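Local coordinates for protein aspartokinase (PDB 2CDQ) that phosphorylates L-aspartate with ATP, the first step toward lysine, threonine, methionine and isoleucine, and binds lysine and S-adenosylmethionine as allosteric effectors, at residues Lys242-Asp256 with Ala299-Asn313. Residues are numbered along the deposited sequence; the frame is centred on the assembly and turned at random.
Sequences KALGLKEIQVWKDVD and AREGEIPVRVKNSYN
Parallel pairing of strands 248-253 and 306-310 is an interior step of the central sheet of the amino acid kinase domain, between strands 29-33 and 319-322, each strand following a helix that ends in a Schellman motif. The backbone ladder runs from I249 N, bonded to P305 O, to S311 N, which gives its hydrogen to K253 O (2.9 Å). That carbonyl also accepts S311 OG, which stands above its plane.

On one face, R307 NE forms a salt bridge with E248, meeting the syn lone pair of OE1 (2.8 Å), nearly in the guanidinium plane, although carboxylate and guanidinium are turned 42° apart. The other oxygen, E248 OE2, takes Q250 NE2 (2.7 Å), so the carboxylate is held through both oxygens, while R307 NH1 reaches P317 O. Further along, K309 CB makes a CH-pi contact over the six-membered ring of W252, 3.6 Å from its centroid, and its CD follows the same ring; a bend at chi3 (87°) precedes the ammonium, which bonds P314 O. The ring of F33, from strand 29-33, stacks with W252.

I249, V251, V306 and V308 give the other face an aliphatic patch, with K253 and N310 at its far end; I249 CD1 reaches A299 CB (3.9 Å) and I304 CG2. At the C-terminal ends of the strands, D256 OD1 accepts N310 ND2 (2.7 Å) and N313 ND2 (3.0 Å) from opposite faces of its carboxylate. If the N310 amide is placed correctly, the two bonds join the loop after strand 248-253 to the N310-N313 turn, adding side-chain links beyond the backbone ladder.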
loop_
_atom_site.group_PDB
_atom_site.type_symbol
_atom_site.label_atom_id
_atom_site.label_comp_id
_atom_site.label_asym_id
_atom_site.label_seq_id
_atom_site.Cartn_x
_atom_site.Cartn_y
_atom_site.Cartn_z
ATOM N N LYS A 242 -27.638 -20.193 -6.110
ATOM C CA LYS A 242 -26.754 -21.365 -6.037
ATOM C C LYS A 242 -27.476 -22.591 -5.469
ATOM O O LYS A 242 -27.319 -23.704 -5.977
ATOM C CB LYS A 242 -25.494 -21.054 -5.214
ATOM C CG LYS A 242 -24.528 -22.235 -5.050
ATOM C CD LYS A 242 -23.210 -21.816 -4.394
ATOM C CE LYS A 242 -22.154 -22.929 -4.451
ATOM N NZ LYS A 242 -22.157 -23.818 -3.250
ATOM N N ALA A 243 -28.272 -22.369 -4.427
ATOM C CA ALA A 243 -28.993 -23.444 -3.751
ATOM C C ALA A 243 -30.011 -24.127 -4.662
ATOM O O ALA A 243 -30.256 -25.331 -4.537
ATOM C CB ALA A 243 -29.671 -22.917 -2.491
ATOM N N LEU A 244 -30.591 -23.358 -5.581
ATOM C CA LEU A 244 -31.624 -23.872 -6.481
ATOM C C LEU A 244 -31.133 -24.044 -7.925
ATOM O O LEU A 244 -31.912 -24.414 -8.807
ATOM C CB LEU A 244 -32.872 -22.975 -6.431
ATOM C CG LEU A 244 -33.871 -23.162 -5.282
ATOM C CD1 LEU A 244 -33.305 -22.699 -3.940
ATOM C CD2 LEU A 244 -35.179 -22.437 -5.585
ATOM N N GLY A 245 -29.846 -23.773 -8.153
ATOM C CA GLY A 245 -29.220 -23.920 -9.470
ATOM C C GLY A 245 -29.958 -23.237 -10.611
ATOM O O GLY A 245 -30.111 -23.811 -11.692
ATOM N N LEU A 246 -30.406 -22.005 -10.372
ATOM C CA LEU A 246 -31.220 -21.273 -11.344
ATOM C C LEU A 246 -30.396 -20.743 -12.524
ATOM O O LEU A 246 -29.161 -20.759 -12.484
ATOM C CB LEU A 246 -31.978 -20.145 -10.644
ATOM C CG LEU A 246 -32.770 -20.556 -9.397
ATOM C CD1 LEU A 246 -33.271 -19.344 -8.638
ATOM C CD2 LEU A 246 -33.930 -21.464 -9.760
ATOM N N LYS A 247 -31.085 -20.292 -13.573
ATOM C CA LYS A 247 -30.427 -19.798 -14.792
ATOM C C LYS A 247 -29.678 -18.487 -14.557
ATOM O O LYS A 247 -28.552 -18.326 -15.030
ATOM C CB LYS A 247 -31.432 -19.600 -15.933
ATOM C CG LYS A 247 -32.447 -20.726 -16.151
ATOM C CD LYS A 247 -33.472 -20.323 -17.225
ATOM C CE LYS A 247 -34.169 -18.990 -16.886
ATOM N NZ LYS A 247 -34.719 -18.295 -18.086
ATOM N N GLU A 248 -30.317 -17.552 -13.846
ATOM C CA GLU A 248 -29.692 -16.268 -13.483
ATOM C C GLU A 248 -30.232 -15.655 -12.186
ATOM O O GLU A 248 -31.336 -15.974 -11.741
ATOM C CB GLU A 248 -29.773 -15.248 -14.635
ATOM C CG GLU A 248 -31.153 -14.656 -14.898
ATOM C CD GLU A 248 -31.128 -13.497 -15.893
ATOM O OE1 GLU A 248 -30.145 -13.351 -16.650
ATOM O OE2 GLU A 248 -32.107 -12.727 -15.918
ATOM N N ILE A 249 -29.426 -14.777 -11.590
ATOM C CA ILE A 249 -29.837 -13.974 -10.439
ATOM C C ILE A 249 -29.990 -12.528 -10.900
ATOM O O ILE A 249 -29.073 -11.962 -11.488
ATOM C CB ILE A 249 -28.820 -14.074 -9.274
ATOM C CG1 ILE A 249 -28.671 -15.531 -8.825
ATOM C CG2 ILE A 249 -29.250 -13.203 -8.092
ATOM C CD1 ILE A 249 -27.264 -15.912 -8.409
ATOM N N GLN A 250 -31.164 -11.952 -10.649
ATOM C CA GLN A 250 -31.486 -10.600 -11.097
ATOM C C GLN A 250 -31.479 -9.622 -9.938
ATOM O O GLN A 250 -32.085 -9.878 -8.902
ATOM C CB GLN A 250 -32.862 -10.573 -11.761
ATOM C CG GLN A 250 -32.925 -11.228 -13.136
ATOM C CD GLN A 250 -34.304 -11.134 -13.778
ATOM O OE1 GLN A 250 -35.214 -10.472 -13.257
ATOM N NE2 GLN A 250 -34.465 -11.802 -14.921
ATOM N N VAL A 251 -30.792 -8.501 -10.116
ATOM C CA VAL A 251 -30.787 -7.425 -9.124
ATOM C C VAL A 251 -31.440 -6.196 -9.751
ATOM O O VAL A 251 -30.999 -5.713 -10.795
ATOM C CB VAL A 251 -29.349 -7.121 -8.619
ATOM C CG1 VAL A 251 -29.272 -5.780 -7.907
ATOM C CG2 VAL A 251 -28.863 -8.233 -7.702
ATOM N N TRP A 252 -32.500 -5.705 -9.118
ATOM C CA TRP A 252 -33.274 -4.597 -9.676
ATOM C C TRP A 252 -32.871 -3.204 -9.166
ATOM O O TRP A 252 -32.602 -3.008 -7.977
ATOM C CB TRP A 252 -34.771 -4.854 -9.495
ATOM C CG TRP A 252 -35.268 -5.975 -10.375
ATOM C CD1 TRP A 252 -35.244 -7.314 -10.095
ATOM C CD2 TRP A 252 -35.843 -5.850 -11.680
ATOM N NE1 TRP A 252 -35.769 -8.027 -11.145
ATOM C CE2 TRP A 252 -36.144 -7.153 -12.130
ATOM C CE3 TRP A 252 -36.133 -4.764 -12.513
ATOM C CZ2 TRP A 252 -36.721 -7.397 -13.378
ATOM C CZ3 TRP A 252 -36.707 -5.010 -13.753
ATOM C CH2 TRP A 252 -36.995 -6.315 -14.173
ATOM N N LYS A 253 -32.817 -2.256 -10.101
ATOM C CA LYS A 253 -32.485 -0.856 -9.831
ATOM C C LYS A 253 -33.413 0.081 -10.616
ATOM O O LYS A 253 -34.260 -0.382 -11.382
ATOM C CB LYS A 253 -31.023 -0.571 -10.195
ATOM C CG LYS A 253 -29.992 -1.113 -9.208
ATOM C CD LYS A 253 -28.677 -0.352 -9.308
ATOM C CE LYS A 253 -28.738 0.972 -8.547
ATOM N NZ LYS A 253 -27.545 1.831 -8.810
ATOM N N ASP A 254 -33.243 1.392 -10.433
ATOM C CA ASP A 254 -34.070 2.392 -11.121
ATOM C C ASP A 254 -33.432 2.988 -12.384
ATOM O O ASP A 254 -34.016 3.869 -13.027
ATOM C CB ASP A 254 -34.464 3.506 -10.152
ATOM C CG ASP A 254 -35.457 3.040 -9.106
ATOM O OD1 ASP A 254 -36.288 2.156 -9.412
ATOM O OD2 ASP A 254 -35.411 3.563 -7.973
ATOM N N VAL A 255 -32.247 2.493 -12.737
ATOM C CA VAL A 255 -31.509 2.937 -13.924
ATOM C C VAL A 255 -31.110 1.735 -14.781
ATOM O O VAL A 255 -31.264 0.590 -14.353
ATOM C CB VAL A 255 -30.253 3.722 -13.533
ATOM C CG1 VAL A 255 -30.627 5.072 -12.925
ATOM C CG2 VAL A 255 -29.403 2.907 -12.573
ATOM N N ASP A 256 -30.588 1.984 -15.980
ATOM C CA ASP A 256 -30.270 0.894 -16.914
ATOM C C ASP A 256 -28.961 0.135 -16.581
ATOM O O ASP A 256 -27.978 0.179 -17.334
ATOM C CB ASP A 256 -30.290 1.394 -18.375
ATOM C CG ASP A 256 -31.683 1.862 -18.833
ATOM O OD1 ASP A 256 -32.697 1.244 -18.446
ATOM O OD2 ASP A 256 -31.764 2.844 -19.600
ATOM N N ALA A 299 -22.596 -16.859 -6.527
ATOM C CA ALA A 299 -22.889 -16.884 -7.961
ATOM C C ALA A 299 -21.649 -17.268 -8.757
ATOM O O ALA A 299 -21.753 -17.934 -9.791
ATOM C CB ALA A 299 -23.428 -15.543 -8.430
ATOM N N ARG A 300 -20.482 -16.842 -8.269
ATOM C CA ARG A 300 -19.208 -17.184 -8.901
ATOM C C ARG A 300 -18.982 -18.693 -8.851
ATOM O O ARG A 300 -18.788 -19.326 -9.892
ATOM C CB ARG A 300 -18.038 -16.443 -8.239
ATOM C CG ARG A 300 -17.920 -14.958 -8.594
ATOM C CD ARG A 300 -16.633 -14.345 -8.025
ATOM N NE ARG A 300 -15.463 -14.607 -8.868
ATOM C CZ ARG A 300 -14.688 -13.669 -9.409
ATOM N NH1 ARG A 300 -14.931 -12.381 -9.193
ATOM N NH2 ARG A 300 -13.652 -14.018 -10.160
ATOM N N GLU A 301 -19.036 -19.261 -7.643
ATOM C CA GLU A 301 -18.786 -20.692 -7.453
ATOM C C GLU A 301 -19.922 -21.568 -7.989
ATOM O O GLU A 301 -19.684 -22.689 -8.447
ATOM C CB GLU A 301 -18.451 -21.021 -5.989
ATOM C CG GLU A 301 -19.509 -20.617 -4.966
ATOM C CD GLU A 301 -18.970 -20.501 -3.539
ATOM O OE1 GLU A 301 -19.790 -20.302 -2.610
ATOM O OE2 GLU A 301 -17.736 -20.598 -3.342
ATOM N N GLY A 302 -21.147 -21.042 -7.951
ATOM C CA GLY A 302 -22.296 -21.727 -8.541
ATOM C C GLY A 302 -22.371 -21.560 -10.052
ATOM O O GLY A 302 -23.183 -22.215 -10.711
ATOM N N GLU A 303 -21.521 -20.680 -10.588
ATOM C CA GLU A 303 -21.460 -20.363 -12.025
ATOM C C GLU A 303 -22.807 -19.940 -12.612
ATOM O O GLU A 303 -23.308 -20.539 -13.568
ATOM C CB GLU A 303 -20.827 -21.506 -12.824
ATOM C CG GLU A 303 -19.339 -21.650 -12.572
ATOM C CD GLU A 303 -18.660 -22.514 -13.605
ATOM O OE1 GLU A 303 -18.071 -21.944 -14.549
ATOM O OE2 GLU A 303 -18.724 -23.758 -13.481
ATOM N N ILE A 304 -23.375 -18.895 -12.016
ATOM C CA ILE A 304 -24.670 -18.345 -12.406
ATOM C C ILE A 304 -24.498 -16.851 -12.683
ATOM O O ILE A 304 -24.077 -16.101 -11.792
ATOM C CB ILE A 304 -25.708 -18.503 -11.273
ATOM C CG1 ILE A 304 -25.693 -19.923 -10.707
ATOM C CG2 ILE A 304 -27.101 -18.120 -11.752
ATOM C CD1 ILE A 304 -26.213 -20.009 -9.296
ATOM N N PRO A 305 -24.819 -16.412 -13.918
ATOM C CA PRO A 305 -24.720 -14.989 -14.266
ATOM C C PRO A 305 -25.636 -14.122 -13.405
ATOM O O PRO A 305 -26.740 -14.547 -13.054
ATOM C CB PRO A 305 -25.172 -14.948 -15.733
ATOM C CG PRO A 305 -25.934 -16.219 -15.950
ATOM C CD PRO A 305 -25.291 -17.227 -15.053
ATOM N N VAL A 306 -25.160 -12.931 -13.048
ATOM C CA VAL A 306 -25.970 -11.953 -12.316
ATOM C C VAL A 306 -26.385 -10.845 -13.282
ATOM O O VAL A 306 -25.569 -10.369 -14.074
ATOM C CB VAL A 306 -25.225 -11.398 -11.068
ATOM C CG1 VAL A 306 -25.932 -10.182 -10.489
ATOM C CG2 VAL A 306 -25.102 -12.479 -10.003
ATOM N N ARG A 307 -27.661 -10.468 -13.236
ATOM C CA ARG A 307 -28.188 -9.414 -14.103
ATOM C C ARG A 307 -28.709 -8.220 -13.307
ATOM O O ARG A 307 -29.455 -8.385 -12.335
ATOM C CB ARG A 307 -29.292 -9.957 -15.014
ATOM C CG ARG A 307 -29.705 -8.990 -16.122
ATOM C CD ARG A 307 -30.801 -9.581 -16.986
ATOM N NE ARG A 307 -30.349 -10.774 -17.696
ATOM C CZ ARG A 307 -29.784 -10.758 -18.899
ATOM N NH1 ARG A 307 -29.600 -9.608 -19.543
ATOM N NH2 ARG A 307 -29.401 -11.898 -19.458
ATOM N N VAL A 308 -28.316 -7.022 -13.728
ATOM C CA VAL A 308 -28.800 -5.804 -13.097
ATOM C C VAL A 308 -29.784 -5.127 -14.045
ATOM O O VAL A 308 -29.416 -4.721 -15.152
ATOM C CB VAL A 308 -27.647 -4.861 -12.690
ATOM C CG1 VAL A 308 -28.178 -3.674 -11.922
ATOM C CG2 VAL A 308 -26.631 -5.606 -11.842
ATOM N N LYS A 309 -31.040 -5.027 -13.600
ATOM C CA LYS A 309 -32.148 -4.566 -14.440
ATOM C C LYS A 309 -32.791 -3.267 -13.962
ATOM O O LYS A 309 -32.695 -2.895 -12.785
ATOM C CB LYS A 309 -33.222 -5.649 -14.556
ATOM C CG LYS A 309 -32.754 -6.921 -15.234
ATOM C CD LYS A 309 -33.911 -7.782 -15.696
ATOM C CE LYS A 309 -34.384 -7.379 -17.084
ATOM N NZ LYS A 309 -35.373 -8.354 -17.625
ATOM N N ASN A 310 -33.462 -2.595 -14.893
ATOM C CA ASN A 310 -34.161 -1.347 -14.623
ATOM C C ASN A 310 -35.664 -1.585 -14.477
ATOM O O ASN A 310 -36.318 -2.037 -15.414
ATOM C CB ASN A 310 -33.891 -0.353 -15.758
ATOM C CG ASN A 310 -34.396 1.043 -15.452
ATOM O OD1 ASN A 310 -34.808 1.339 -14.332
ATOM N ND2 ASN A 310 -34.362 1.913 -16.454
ATOM N N SER A 311 -36.209 -1.283 -13.301
ATOM C CA SER A 311 -37.635 -1.492 -13.062
ATOM C C SER A 311 -38.491 -0.597 -13.954
ATOM O O SER A 311 -39.640 -0.922 -14.243
ATOM C CB SER A 311 -38.009 -1.360 -11.576
ATOM O OG SER A 311 -37.275 -0.341 -10.919
ATOM N N TYR A 312 -37.916 0.512 -14.410
ATOM C CA TYR A 312 -38.604 1.404 -15.337
ATOM C C TYR A 312 -38.382 1.014 -16.797
ATOM O O TYR A 312 -38.886 1.677 -17.708
ATOM C CB TYR A 312 -38.182 2.856 -15.104
ATOM C CG TYR A 312 -38.686 3.427 -13.806
ATOM C CD1 TYR A 312 -37.820 3.640 -12.741
ATOM C CD2 TYR A 312 -40.032 3.748 -13.635
ATOM C CE1 TYR A 312 -38.273 4.166 -11.540
ATOM C CE2 TYR A 312 -40.500 4.273 -12.433
ATOM C CZ TYR A 312 -39.612 4.482 -11.390
ATOM O OH TYR A 312 -40.054 5.006 -10.193
ATOM N N ASN A 313 -37.640 -0.069 -17.017
ATOM C CA ASN A 313 -37.285 -0.511 -18.363
ATOM C C ASN A 313 -37.059 -2.028 -18.382
ATOM O O ASN A 313 -35.978 -2.502 -18.742
ATOM C CB ASN A 313 -36.038 0.254 -18.826
ATOM C CG ASN A 313 -35.723 0.049 -20.291
ATOM O OD1 ASN A 313 -36.545 -0.453 -21.056
ATOM N ND2 ASN A 313 -34.518 0.442 -20.690
HETATM O O HOH W 1 -26.318 -21.917 -13.733
#